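Local coordinates for protein Niban 2 (Homo sapiens, PDB 7CTP) that may suppress apoptosis and promote melanoma cell invasion in vitro, and is represented here by its PH domain and the surrounding helical body, at residues N231-L236 and Q281-F286; A324-K329 and P509-E514; A55-R60 and K477-D482; F157-W162 and A177-W182. All coordinates share one frame; numbering follows the deposited sequence.

Contact 1 (N231-L236 and Q281-F286)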
loop_
_atom_site.group_PDB
_atom_site.type_symbol
_atom_site.label_atom_id
_atom_site.label_comp_id
_atom_site.label_asym_id
_atom_site.label_seq_id
_atom_site.Cartn_x
_atom_site.Cartn_y
_atom_site.Cartn_z
ATOM N N ASN A 231 2.932 -7.260 -2.276
ATOM C CA ASN A 231 3.614 -8.042 -1.255
ATOM C C ASN A 231 5.128 -7.888 -1.401
ATOM O O ASN A 231 5.632 -7.177 -2.273
ATOM C CB ASN A 231 3.172 -9.507 -1.319
ATOM C CG ASN A 231 3.466 -10.171 -2.667
ATOM O OD1 ASN A 231 4.536 -9.998 -3.245
ATOM N ND2 ASN A 231 2.499 -10.942 -3.173
ATOM N N GLU A 232 5.869 -8.564 -0.524
ATOM C CA GLU A 232 7.319 -8.373 -0.478
ATOM C C GLU A 232 7.983 -8.713 -1.808
ATOM O O GLU A 232 8.886 -7.996 -2.267
ATOM C CB GLU A 232 7.925 -9.227 0.637
ATOM C CG GLU A 232 7.540 -8.788 2.027
ATOM C CD GLU A 232 6.348 -9.540 2.556
ATOM O OE1 GLU A 232 6.279 -9.732 3.792
ATOM O OE2 GLU A 232 5.482 -9.945 1.747
ATOM N N VAL A 233 7.586 -9.826 -2.424
ATOM C CA VAL A 233 8.249 -10.237 -3.662
ATOM C C VAL A 233 7.928 -9.261 -4.795
ATOM O O VAL A 233 8.787 -8.962 -5.631
ATOM C CB VAL A 233 7.867 -11.684 -4.030
ATOM C CG1 VAL A 233 8.559 -12.092 -5.333
ATOM C CG2 VAL A 233 8.272 -12.643 -2.909
ATOM N N GLN A 234 6.687 -8.769 -4.852
ATOM C CA GLN A 234 6.333 -7.790 -5.878
ATOM C C GLN A 234 7.148 -6.515 -5.709
ATOM O O GLN A 234 7.634 -5.933 -6.692
ATOM C CB GLN A 234 4.837 -7.482 -5.803
ATOM C CG GLN A 234 3.950 -8.641 -6.260
ATOM C CD GLN A 234 2.468 -8.346 -6.071
ATOM O OE1 GLN A 234 2.041 -7.944 -4.993
ATOM N NE2 GLN A 234 1.675 -8.556 -7.119
ATOM N N ILE A 235 7.311 -6.067 -4.467
ATOM C CA ILE A 235 8.068 -4.846 -4.214
ATOM C C ILE A 235 9.535 -5.037 -4.570
ATOM O O ILE A 235 10.165 -4.156 -5.172
ATOM C CB ILE A 235 7.884 -4.405 -2.750
ATOM C CG1 ILE A 235 6.431 -3.956 -2.526
ATOM C CG2 ILE A 235 8.907 -3.321 -2.377
ATOM C CD1 ILE A 235 6.056 -3.845 -1.042
ATOM N N LEU A 236 10.109 -6.179 -4.192
ATOM C CA LEU A 236 11.483 -6.480 -4.583
ATOM C C LEU A 236 11.632 -6.526 -6.094
ATOM O O LEU A 236 12.652 -6.085 -6.638
ATOM C CB LEU A 236 11.904 -7.814 -3.986
ATOM C CG LEU A 236 12.521 -7.783 -2.604
ATOM C CD1 LEU A 236 12.862 -9.226 -2.245
ATOM C CD2 LEU A 236 13.763 -6.903 -2.630
ATOM N N GLN A 281 13.179 -15.078 -9.219
ATOM C CA GLN A 281 14.484 -15.032 -8.561
ATOM C C GLN A 281 14.390 -14.359 -7.193
ATOM O O GLN A 281 14.960 -14.844 -6.197
ATOM C CB GLN A 281 15.480 -14.315 -9.477
ATOM C CG GLN A 281 16.933 -14.502 -9.089
ATOM C CD GLN A 281 17.872 -13.911 -10.114
ATOM O OE1 GLN A 281 17.510 -13.739 -11.280
ATOM N NE2 GLN A 281 19.091 -13.614 -9.689
ATOM N N ALA A 282 13.669 -13.240 -7.122
ATOM C CA ALA A 282 13.509 -12.526 -5.857
ATOM C C ALA A 282 12.751 -13.374 -4.843
ATOM O O ALA A 282 13.078 -13.370 -3.648
ATOM C CB ALA A 282 12.790 -11.195 -6.100
ATOM N N LYS A 283 11.742 -14.118 -5.307
ATOM C CA LYS A 283 10.966 -14.964 -4.408
ATOM C C LYS A 283 11.866 -15.997 -3.751
ATOM O O LYS A 283 11.849 -16.166 -2.523
ATOM C CB LYS A 283 9.826 -15.643 -5.173
ATOM C CG LYS A 283 8.920 -16.543 -4.295
ATOM C CD LYS A 283 7.724 -17.050 -5.077
ATOM C CE LYS A 283 6.881 -18.012 -4.237
ATOM N NZ LYS A 283 5.653 -18.446 -4.971
ATOM N N ALA A 284 12.691 -16.669 -4.555
ATOM C CA ALA A 284 13.587 -17.690 -4.014
ATOM C C ALA A 284 14.581 -17.085 -3.025
ATOM O O ALA A 284 14.772 -17.609 -1.919
ATOM C CB ALA A 284 14.322 -18.400 -5.158
ATOM N N ARG A 285 15.213 -15.969 -3.398
ATOM C CA ARG A 285 16.242 -15.381 -2.546
ATOM C C ARG A 285 15.643 -14.842 -1.251
ATOM O O ARG A 285 16.199 -15.049 -0.162
ATOM C CB ARG A 285 16.991 -14.276 -3.290
ATOM C CG ARG A 285 17.867 -14.754 -4.457
ATOM C CD ARG A 285 19.142 -15.482 -4.016
ATOM N NE ARG A 285 19.929 -14.735 -3.033
ATOM C CZ ARG A 285 20.807 -13.769 -3.307
ATOM N NH1 ARG A 285 21.054 -13.382 -4.564
ATOM N NH2 ARG A 285 21.452 -13.185 -2.301
ATOM N N PHE A 286 14.504 -14.152 -1.342
ATOM C CA PHE A 286 13.914 -13.554 -0.145
ATOM C C PHE A 286 13.398 -14.621 0.813
ATOM O O PHE A 286 13.636 -14.550 2.028
ATOM C CB PHE A 286 12.786 -12.597 -0.521
ATOM C CG PHE A 286 12.140 -11.958 0.672
ATOM C CD1 PHE A 286 12.857 -11.064 1.456
ATOM C CD2 PHE A 286 10.858 -12.308 1.050
ATOM C CE1 PHE A 286 12.286 -10.495 2.587
ATOM C CE2 PHE A 286 10.276 -11.745 2.176
ATOM C CZ PHE A 286 10.996 -10.838 2.944
#
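Phe-286 meets Glu-232 and Leu-236, and Val-233 meets Lys-283, where the start of helix 232-252 packs on the long helix 260-337, their local axes approaching to 9.0 Å. With CG anti to the backbone N (chi1 180°), the Phe-286 ring touches the aliphatic part of Glu-232, Phe-286 CE2 lying 3.8 Å from Glu-232 CB. The Leu-236 side chain crosses that of Phe-286 at about a right angle, its CD1 3.8 Å from Phe-286 CB. Val-233 straddles Lys-283 with both branches: CG1 is 3.8 Å from Lys-283 CB, and CG2 rests near Lys-283 CA. Leu-236 CB meets Ala-282 CB at 4.1 Å. Beyond this shell, Phe-286 makes edge-to-face stacks with Tyr-31 and Phe-208; an alanine here would probably leave both rings without their stacking partner and open a gap beside Glu-232. Asn-231, at the N-cap, and Gln-234 exchange bonds, Gln-234 N to Asn-231 OD1 (3.0 Å) and Asn-231 N to Gln-234 OE1 (2.9 Å). The contact is thus buried helix-helix packing beside a capping box that starts helix 232-252.

Contact 2 (A324-K329 and P509-E514)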
loop_
_atom_site.group_PDB
_atom_site.type_symbol
_atom_site.label_atom_id
_atom_site.label_comp_id
_atom_site.label_asym_id
_atom_site.label_seq_id
_atom_site.Cartn_x
_atom_site.Cartn_y
_atom_site.Cartn_z
ATOM N N ALA A 324 25.277 15.507 19.245
ATOM C CA ALA A 324 26.349 16.493 19.344
ATOM C C ALA A 324 26.871 16.883 17.970
ATOM O O ALA A 324 27.228 18.043 17.736
ATOM C CB ALA A 324 27.488 15.950 20.209
ATOM N N PHE A 325 26.886 15.930 17.038
ATOM C CA PHE A 325 27.467 16.134 15.718
ATOM C C PHE A 325 26.501 16.841 14.768
ATOM O O PHE A 325 26.895 17.766 14.049
ATOM C CB PHE A 325 27.903 14.777 15.162
ATOM C CG PHE A 325 28.212 14.767 13.691
ATOM C CD1 PHE A 325 29.305 15.452 13.189
ATOM C CD2 PHE A 325 27.431 14.025 12.815
ATOM C CE1 PHE A 325 29.592 15.424 11.835
ATOM C CE2 PHE A 325 27.715 13.993 11.462
ATOM C CZ PHE A 325 28.796 14.695 10.972
ATOM N N ILE A 326 25.232 16.444 14.763
ATOM C CA ILE A 326 24.324 16.846 13.696
ATOM C C ILE A 326 23.181 17.747 14.158
ATOM O O ILE A 326 22.557 18.403 13.307
ATOM C CB ILE A 326 23.760 15.610 12.964
ATOM C CG1 ILE A 326 23.280 16.006 11.567
ATOM C CG2 ILE A 326 22.598 15.025 13.744
ATOM C CD1 ILE A 326 24.343 16.736 10.766
ATOM N N LEU A 327 22.877 17.799 15.457
ATOM C CA LEU A 327 21.691 18.530 15.900
ATOM C C LEU A 327 21.695 20.005 15.503
ATOM O O LEU A 327 20.636 20.493 15.074
ATOM C CB LEU A 327 21.517 18.386 17.417
ATOM C CG LEU A 327 20.152 18.781 17.971
ATOM C CD1 LEU A 327 19.059 18.032 17.238
ATOM C CD2 LEU A 327 20.074 18.508 19.463
ATOM N N PRO A 328 22.799 20.761 15.620
ATOM C CA PRO A 328 22.753 22.169 15.184
ATOM C C PRO A 328 22.283 22.348 13.749
ATOM O O PRO A 328 21.330 23.097 13.496
ATOM C CB PRO A 328 24.205 22.632 15.366
ATOM C CG PRO A 328 24.723 21.793 16.474
ATOM C CD PRO A 328 24.092 20.440 16.256
ATOM N N LYS A 329 22.926 21.659 12.805
ATOM C CA LYS A 329 22.568 21.792 11.397
ATOM C C LYS A 329 21.164 21.264 11.126
ATOM O O LYS A 329 20.433 21.835 10.309
ATOM C CB LYS A 329 23.599 21.078 10.527
ATOM C CG LYS A 329 24.973 21.736 10.549
ATOM C CD LYS A 329 25.997 20.917 9.789
ATOM C CE LYS A 329 27.349 21.620 9.736
ATOM N NZ LYS A 329 27.978 21.732 11.080
ATOM N N PRO A 509 25.469 15.336 2.661
ATOM C CA PRO A 509 26.879 15.727 2.500
ATOM C C PRO A 509 27.602 15.887 3.823
ATOM O O PRO A 509 28.813 15.642 3.899
ATOM C CB PRO A 509 26.795 17.055 1.736
ATOM C CG PRO A 509 25.486 17.010 1.043
ATOM C CD PRO A 509 24.573 16.296 1.993
ATOM N N THR A 510 26.887 16.262 4.882
ATOM C CA THR A 510 27.515 16.380 6.191
ATOM C C THR A 510 27.802 15.008 6.788
ATOM O O THR A 510 28.886 14.772 7.336
ATOM C CB THR A 510 26.624 17.200 7.127
ATOM O OG1 THR A 510 26.466 18.527 6.601
ATOM C CG2 THR A 510 27.238 17.290 8.514
ATOM N N CYS A 511 26.855 14.079 6.660
ATOM C CA CYS A 511 26.808 12.881 7.499
ATOM C C CYS A 511 27.332 11.609 6.849
ATOM O O CYS A 511 27.938 10.787 7.544
ATOM C CB CYS A 511 25.374 12.608 7.957
ATOM S SG CYS A 511 24.705 13.844 9.025
ATOM N N LYS A 512 27.069 11.391 5.555
ATOM C CA LYS A 512 27.220 10.045 5.004
ATOM C C LYS A 512 28.655 9.551 5.123
ATOM O O LYS A 512 28.892 8.357 5.347
ATOM C CB LYS A 512 26.753 9.991 3.547
ATOM C CG LYS A 512 26.765 8.565 2.979
ATOM C CD LYS A 512 25.889 8.386 1.737
ATOM C CE LYS A 512 25.631 9.691 1.000
ATOM N NZ LYS A 512 24.402 9.627 0.142
ATOM N N SER A 513 29.624 10.459 5.003
ATOM C CA SER A 513 31.019 10.059 5.143
ATOM C C SER A 513 31.412 9.872 6.602
ATOM O O SER A 513 32.359 9.134 6.899
ATOM C CB SER A 513 31.929 11.099 4.492
ATOM O OG SER A 513 31.804 12.346 5.154
ATOM N N GLU A 514 30.698 10.517 7.521
ATOM C CA GLU A 514 31.110 10.614 8.917
ATOM C C GLU A 514 30.454 9.581 9.825
ATOM O O GLU A 514 31.073 9.155 10.806
ATOM C CB GLU A 514 30.791 12.011 9.454
ATOM C CG GLU A 514 31.603 13.128 8.819
ATOM C CD GLU A 514 33.095 12.898 8.932
ATOM O OE1 GLU A 514 33.569 12.584 10.045
ATOM O OE2 GLU A 514 33.793 13.032 7.903
#
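Phe-325 reaches across to Thr-510, Cys-511 and Glu-514 near the end of helix 464-511. Its CG lies anti to the backbone N (chi1 166°), and the ring projects from CB toward these three residues. Along one side of the ring, Phe-325 CE2 comes 3.9 Å from Cys-511 SG, an oblique sulfur-aromatic contact with SG 5.1 Å from the centroid of the Phe-325 ring. At the tip, Phe-325 CZ meets Thr-510 O in the ring plane at 3.6 Å, and the same CZ lies 3.7 Å from Glu-514 CB and 3.9 Å from Thr-510 CG2. Ile-326 CD1 lies 3.4 Å from Cys-511 SG, with Tyr-536 of helix 532-555 touching both residues. Arg-517 makes a cation-pi contact with Phe-325 and a salt bridge to Glu-514 OE1, joining the ring and the acid. No hydrogen bond spans the two segments, so cohesion probably rests largely on dispersion, with a weak electrostatic share: the slightly positive C-H edge of the ring would be drawn to the carbonyl oxygen of Thr-510.

Contact 3 (A55-R60 and K477-D482)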
loop_
_atom_site.group_PDB
_atom_site.type_symbol
_atom_site.label_atom_id
_atom_site.label_comp_id
_atom_site.label_asym_id
_atom_site.label_seq_id
_atom_site.Cartn_x
_atom_site.Cartn_y
_atom_site.Cartn_z
ATOM N N ALA A 55 -8.299 0.066 20.567
ATOM C CA ALA A 55 -9.344 0.811 19.887
ATOM C C ALA A 55 -10.659 0.692 20.650
ATOM O O ALA A 55 -10.845 -0.190 21.494
ATOM C CB ALA A 55 -9.519 0.310 18.456
ATOM N N GLN A 56 -11.579 1.610 20.347
ATOM C CA GLN A 56 -12.916 1.549 20.924
ATOM C C GLN A 56 -13.811 0.608 20.136
ATOM O O GLN A 56 -14.608 -0.134 20.721
ATOM C CB GLN A 56 -13.526 2.947 20.982
ATOM C CG GLN A 56 -12.683 3.942 21.734
ATOM C CD GLN A 56 -13.199 4.211 23.121
ATOM O OE1 GLN A 56 -13.780 3.335 23.756
ATOM N NE2 GLN A 56 -12.998 5.435 23.603
ATOM N N LEU A 57 -13.695 0.626 18.809
ATOM C CA LEU A 57 -14.427 -0.334 17.999
ATOM C C LEU A 57 -13.789 -1.710 18.125
ATOM O O LEU A 57 -12.597 -1.843 18.426
ATOM C CB LEU A 57 -14.453 0.099 16.526
ATOM C CG LEU A 57 -15.289 1.332 16.169
ATOM C CD1 LEU A 57 -15.053 1.768 14.724
ATOM C CD2 LEU A 57 -16.762 1.040 16.388
ATOM N N LEU A 58 -14.600 -2.736 17.920
ATOM C CA LEU A 58 -14.086 -4.091 17.841
ATOM C C LEU A 58 -13.566 -4.353 16.434
ATOM O O LEU A 58 -13.988 -3.710 15.469
ATOM C CB LEU A 58 -15.173 -5.102 18.192
ATOM C CG LEU A 58 -15.841 -4.880 19.546
ATOM C CD1 LEU A 58 -16.869 -5.959 19.790
ATOM C CD2 LEU A 58 -14.797 -4.857 20.654
ATOM N N TRP A 59 -12.636 -5.294 16.327
ATOM C CA TRP A 59 -12.062 -5.701 15.051
ATOM C C TRP A 59 -12.458 -7.145 14.765
ATOM O O TRP A 59 -12.368 -8.006 15.646
ATOM C CB TRP A 59 -10.534 -5.558 15.054
ATOM C CG TRP A 59 -10.013 -4.165 15.377
ATOM C CD1 TRP A 59 -10.747 -3.015 15.503
ATOM C CD2 TRP A 59 -8.643 -3.788 15.600
ATOM N NE1 TRP A 59 -9.920 -1.952 15.794
ATOM C CE2 TRP A 59 -8.624 -2.399 15.858
ATOM C CE3 TRP A 59 -7.431 -4.491 15.608
ATOM C CZ2 TRP A 59 -7.442 -1.701 16.121
ATOM C CZ3 TRP A 59 -6.258 -3.793 15.871
ATOM C CH2 TRP A 59 -6.274 -2.413 16.123
ATOM N N ARG A 60 -12.911 -7.393 13.540
ATOM C CA ARG A 60 -13.300 -8.728 13.108
ATOM C C ARG A 60 -12.118 -9.683 13.228
ATOM O O ARG A 60 -10.996 -9.350 12.839
ATOM C CB ARG A 60 -13.804 -8.639 11.668
ATOM C CG ARG A 60 -14.347 -9.891 11.067
ATOM C CD ARG A 60 -14.601 -9.659 9.578
ATOM N NE ARG A 60 -15.516 -8.536 9.357
ATOM C CZ ARG A 60 -16.823 -8.582 9.591
ATOM N NH1 ARG A 60 -17.384 -9.703 10.032
ATOM N NH2 ARG A 60 -17.581 -7.509 9.374
ATOM N N LYS A 477 -20.445 6.658 18.620
ATOM C CA LYS A 477 -19.502 7.319 19.524
ATOM C C LYS A 477 -18.150 6.616 19.515
ATOM O O LYS A 477 -17.103 7.277 19.525
ATOM C CB LYS A 477 -20.068 7.406 20.949
ATOM C CG LYS A 477 -21.391 8.158 21.011
ATOM C CD LYS A 477 -21.626 8.971 22.279
ATOM C CE LYS A 477 -22.999 9.661 22.233
ATOM N NZ LYS A 477 -24.155 8.724 22.425
ATOM N N LYS A 478 -18.147 5.279 19.462
ATOM C CA LYS A 478 -16.881 4.564 19.308
ATOM C C LYS A 478 -16.229 4.911 17.975
ATOM O O LYS A 478 -15.006 5.091 17.902
ATOM C CB LYS A 478 -17.095 3.054 19.423
ATOM C CG LYS A 478 -17.665 2.596 20.775
ATOM C CD LYS A 478 -18.009 1.111 20.747
ATOM C CE LYS A 478 -18.706 0.671 22.035
ATOM N NZ LYS A 478 -17.795 0.722 23.212
ATOM N N TYR A 479 -17.031 5.018 16.912
ATOM C CA TYR A 479 -16.483 5.373 15.607
ATOM C C TYR A 479 -15.809 6.740 15.641
ATOM O O TYR A 479 -14.702 6.914 15.111
ATOM C CB TYR A 479 -17.579 5.353 14.540
ATOM C CG TYR A 479 -17.050 5.743 13.177
ATOM C CD1 TYR A 479 -16.989 7.077 12.776
ATOM C CD2 TYR A 479 -16.567 4.774 12.305
ATOM C CE1 TYR A 479 -16.476 7.426 11.530
ATOM C CE2 TYR A 479 -16.058 5.113 11.063
ATOM C CZ TYR A 479 -16.015 6.437 10.687
ATOM O OH TYR A 479 -15.501 6.754 9.451
ATOM N N ASP A 480 -16.477 7.734 16.233
ATOM C CA ASP A 480 -15.942 9.092 16.227
ATOM C C ASP A 480 -14.627 9.169 16.988
ATOM O O ASP A 480 -13.708 9.901 16.591
ATOM C CB ASP A 480 -16.961 10.065 16.818
ATOM C CG ASP A 480 -18.166 10.251 15.932
ATOM O OD1 ASP A 480 -18.056 9.975 14.716
ATOM O OD2 ASP A 480 -19.228 10.666 16.455
ATOM N N TYR A 481 -14.515 8.416 18.085
ATOM C CA TYR A 481 -13.259 8.366 18.824
ATOM C C TYR A 481 -12.157 7.728 17.986
ATOM O O TYR A 481 -11.058 8.281 17.859
ATOM C CB TYR A 481 -13.455 7.603 20.133
ATOM C CG TYR A 481 -12.262 7.645 21.075
ATOM C CD1 TYR A 481 -11.177 6.790 20.903
ATOM C CD2 TYR A 481 -12.232 8.527 22.147
ATOM C CE1 TYR A 481 -10.102 6.813 21.768
ATOM C CE2 TYR A 481 -11.155 8.561 23.016
ATOM C CZ TYR A 481 -10.094 7.700 22.821
ATOM O OH TYR A 481 -9.015 7.724 23.685
ATOM N N ASP A 482 -12.439 6.563 17.399
ATOM C CA ASP A 482 -11.417 5.842 16.644
ATOM C C ASP A 482 -11.016 6.602 15.388
ATOM O O ASP A 482 -9.845 6.588 14.996
ATOM C CB ASP A 482 -11.918 4.456 16.269
ATOM C CG ASP A 482 -11.796 3.468 17.400
ATOM O OD1 ASP A 482 -11.318 3.853 18.488
ATOM O OD2 ASP A 482 -12.183 2.307 17.182
HETATM O O HOH W 1 -11.159 1.061 15.111
#
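Asp-482 uses both carboxylate oxygens to hold two successive backbone N-H groups of the 55-60 loop. Gln-56 N donates to Asp-482 OD1 at 2.9 Å, on its syn lone pair, with an N-H...O angle of 167°; Leu-57 N donates to Asp-482 OD2 at 2.8 Å, also from the syn side but 32° out of the carboxylate plane. A water donates to Asp-482 OD2 at 2.6 Å and accepts a weak bond from Trp-59 NE1. An alanine in place of Asp-482 would probably leave the two loop N-H groups and this water without their acceptor and let the loop shift. The grip ties the irregular connection between helix 10-48 and the PH-domain strand 70-77 onto helix 464-511, and helix 422-455 also touches the loop, through Thr-446. Farther out, the Gln-56 chain bends at chi2 (-102°) and its amide stands nearly perpendicular to the Tyr-481 ring, with Gln-56 NE2 3.3 Å above the ring plane over the centre. Leu-57 CD2 packs 3.7 Å from Lys-478 CB, and Leu-57 CD1 lies 4.1 Å from Tyr-479 CD2.

Contact 4 (F157-W162 and A177-W182)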
loop_
_atom_site.group_PDB
_atom_site.type_symbol
_atom_site.label_atom_id
_atom_site.label_comp_id
_atom_site.label_asym_id
_atom_site.label_seq_id
_atom_site.Cartn_x
_atom_site.Cartn_y
_atom_site.Cartn_z
ATOM N N PHE A 157 -16.182 2.036 -24.936
ATOM C CA PHE A 157 -16.009 2.057 -23.483
ATOM C C PHE A 157 -14.882 1.118 -23.088
ATOM O O PHE A 157 -15.115 0.011 -22.590
ATOM C CB PHE A 157 -17.317 1.695 -22.785
ATOM C CG PHE A 157 -18.480 2.506 -23.271
ATOM C CD1 PHE A 157 -18.595 3.844 -22.924
ATOM C CD2 PHE A 157 -19.427 1.950 -24.114
ATOM C CE1 PHE A 157 -19.654 4.604 -23.389
ATOM C CE2 PHE A 157 -20.485 2.705 -24.581
ATOM C CZ PHE A 157 -20.597 4.031 -24.217
ATOM N N PRO A 158 -13.640 1.534 -23.294
ATOM C CA PRO A 158 -12.507 0.683 -22.933
ATOM C C PRO A 158 -12.138 0.840 -21.465
ATOM O O PRO A 158 -12.494 1.818 -20.804
ATOM C CB PRO A 158 -11.390 1.201 -23.843
ATOM C CG PRO A 158 -11.696 2.674 -23.952
ATOM C CD PRO A 158 -13.201 2.818 -23.875
ATOM N N LEU A 159 -11.428 -0.170 -20.961
ATOM C CA LEU A 159 -10.778 -0.145 -19.654
ATOM C C LEU A 159 -9.433 -0.832 -19.829
ATOM O O LEU A 159 -9.388 -2.010 -20.195
ATOM C CB LEU A 159 -11.608 -0.872 -18.586
ATOM C CG LEU A 159 -11.889 -0.205 -17.240
ATOM C CD1 LEU A 159 -12.377 1.205 -17.449
ATOM C CD2 LEU A 159 -12.928 -1.000 -16.474
ATOM N N ILE A 160 -8.346 -0.105 -19.589
ATOM C CA ILE A 160 -6.997 -0.605 -19.826
ATOM C C ILE A 160 -6.253 -0.642 -18.502
ATOM O O ILE A 160 -6.300 0.321 -17.728
ATOM C CB ILE A 160 -6.248 0.261 -20.860
ATOM C CG1 ILE A 160 -6.918 0.117 -22.227
ATOM C CG2 ILE A 160 -4.776 -0.162 -20.937
ATOM C CD1 ILE A 160 -6.556 1.225 -23.193
ATOM N N LEU A 161 -5.580 -1.759 -18.236
ATOM C CA LEU A 161 -4.755 -1.914 -17.048
ATOM C C LEU A 161 -3.289 -1.760 -17.443
ATOM O O LEU A 161 -2.765 -2.577 -18.209
ATOM C CB LEU A 161 -4.983 -3.283 -16.410
ATOM C CG LEU A 161 -6.393 -3.591 -15.917
ATOM C CD1 LEU A 161 -6.385 -4.934 -15.189
ATOM C CD2 LEU A 161 -6.889 -2.490 -15.016
ATOM N N TRP A 162 -2.633 -0.732 -16.902
ATOM C CA TRP A 162 -1.230 -0.434 -17.153
ATOM C C TRP A 162 -0.409 -0.698 -15.894
ATOM O O TRP A 162 -0.882 -0.461 -14.782
ATOM C CB TRP A 162 -1.070 1.028 -17.580
ATOM C CG TRP A 162 0.351 1.529 -17.683
ATOM C CD1 TRP A 162 1.128 1.572 -18.811
ATOM C CD2 TRP A 162 1.138 2.091 -16.634
ATOM N NE1 TRP A 162 2.355 2.119 -18.522
ATOM C CE2 TRP A 162 2.387 2.445 -17.189
ATOM C CE3 TRP A 162 0.911 2.327 -15.275
ATOM C CZ2 TRP A 162 3.400 3.026 -16.432
ATOM C CZ3 TRP A 162 1.922 2.908 -14.523
ATOM C CH2 TRP A 162 3.150 3.240 -15.102
ATOM N N ALA A 177 -22.393 2.128 -18.437
ATOM C CA ALA A 177 -22.753 1.594 -17.130
ATOM C C ALA A 177 -21.833 0.446 -16.739
ATOM O O ALA A 177 -21.390 0.354 -15.587
ATOM C CB ALA A 177 -24.209 1.139 -17.123
ATOM N N GLU A 178 -21.544 -0.452 -17.684
ATOM C CA GLU A 178 -20.657 -1.571 -17.384
ATOM C C GLU A 178 -19.232 -1.080 -17.150
ATOM O O GLU A 178 -18.547 -1.561 -16.239
ATOM C CB GLU A 178 -20.715 -2.600 -18.514
ATOM C CG GLU A 178 -22.027 -3.393 -18.560
ATOM C CD GLU A 178 -22.023 -4.497 -19.608
ATOM O OE1 GLU A 178 -23.007 -5.266 -19.667
ATOM O OE2 GLU A 178 -21.042 -4.598 -20.372
ATOM N N GLN A 179 -18.790 -0.103 -17.951
ATOM C CA GLN A 179 -17.475 0.517 -17.780
ATOM C C GLN A 179 -17.318 1.098 -16.378
ATOM O O GLN A 179 -16.307 0.858 -15.700
ATOM C CB GLN A 179 -17.282 1.604 -18.843
ATOM C CG GLN A 179 -15.850 2.074 -19.059
ATOM C CD GLN A 179 -15.778 3.360 -19.862
ATOM O OE1 GLN A 179 -16.682 4.199 -19.797
ATOM N NE2 GLN A 179 -14.702 3.525 -20.625
ATOM N N ASP A 180 -18.325 1.848 -15.918
ATOM C CA ASP A 180 -18.260 2.484 -14.604
ATOM C C ASP A 180 -18.207 1.450 -13.493
ATOM O O ASP A 180 -17.503 1.637 -12.494
ATOM C CB ASP A 180 -19.467 3.402 -14.394
ATOM C CG ASP A 180 -19.408 4.659 -15.237
ATOM O OD1 ASP A 180 -18.335 4.964 -15.798
ATOM O OD2 ASP A 180 -20.449 5.342 -15.343
ATOM N N LYS A 181 -18.964 0.363 -13.638
ATOM C CA LYS A 181 -18.981 -0.676 -12.615
ATOM C C LYS A 181 -17.637 -1.385 -12.550
ATOM O O LYS A 181 -17.070 -1.577 -11.470
ATOM C CB LYS A 181 -20.099 -1.679 -12.904
ATOM C CG LYS A 181 -20.240 -2.783 -11.861
ATOM C CD LYS A 181 -20.330 -2.221 -10.456
ATOM C CE LYS A 181 -21.085 -3.173 -9.533
ATOM N NZ LYS A 181 -21.861 -2.421 -8.504
ATOM N N TRP A 182 -17.118 -1.781 -13.710
ATOM C CA TRP A 182 -15.848 -2.495 -13.734
ATOM C C TRP A 182 -14.697 -1.592 -13.314
ATOM O O TRP A 182 -13.709 -2.080 -12.760
ATOM C CB TRP A 182 -15.605 -3.079 -15.122
ATOM C CG TRP A 182 -16.206 -4.439 -15.293
ATOM C CD1 TRP A 182 -17.269 -4.775 -16.085
ATOM C CD2 TRP A 182 -15.783 -5.651 -14.655
ATOM N NE1 TRP A 182 -17.534 -6.123 -15.979
ATOM C CE2 TRP A 182 -16.637 -6.682 -15.105
ATOM C CE3 TRP A 182 -14.770 -5.963 -13.743
ATOM C CZ2 TRP A 182 -16.503 -8.001 -14.677
ATOM C CZ3 TRP A 182 -14.641 -7.272 -13.318
ATOM C CH2 TRP A 182 -15.501 -8.277 -13.784
#
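Gln-179 supplies the one hydrogen bond between segments 157-162 and 177-182. Its NE2 donates to Pro-158 O at 2.8 Å with an N-H...O angle of 168°, and the acceptor lies almost within the plane of the Gln-179 amide, although the donor stands tilted somewhat from the carbonyl plane. The side chain spans the distance because CG is anti to the backbone N (chi1 -164°) and the chain runs extended beyond it. Flat-group contacts come next: the Gln-179 amide and the Phe-157 ring have their planes 77° apart, and Gln-179 OE1 lies at the ring edge, near its plane, 3.7 Å from Phe-157 CD1. Packing adds Gln-179 CD, 3.7 Å from Phe-157 CB. The apolar contacts belong to Leu-159, which forks between two helix residues: CD1 lies 3.9 Å from Gln-179 CG, and CD2 reaches Trp-182 CB at 3.6 Å. Met-173 of the next strand touches both Leu-159 and Trp-182, and the indole of Trp-182 stacks edge-to-face with Phe-70 on strand 70-77. This packing of the C-terminal helix against the antiparallel strands is the one expected of a PH domain. Chemically, the buried Gln-179 NE2 is satisfied by Pro-158 O amid side-chain packing, and this straight amide-to-carbonyl bond probably contributes to fixing the register of helix and strand.

In the fold
Along the chain, contact 4 closes first, then contact 1, and both lie inside the long span closed by contact 3, whose segments alternate with those of contact 2. Contact 4 belongs to the PH domain; the other three lie mainly in the surrounding helical body. Contacts 1 and 2 share helix 260-337, their centres about 34 Å apart, and contacts 2 and 3 share helix 464-511, their centres about 43 Å apart. Contacts 1 and 4 approach to about 11 Å between nearest atoms. None of the contacts touches another. Long helices therefore link distant packing points, and contact 3, joining segments 417 residues apart, encloses the PH domain in the span it closes.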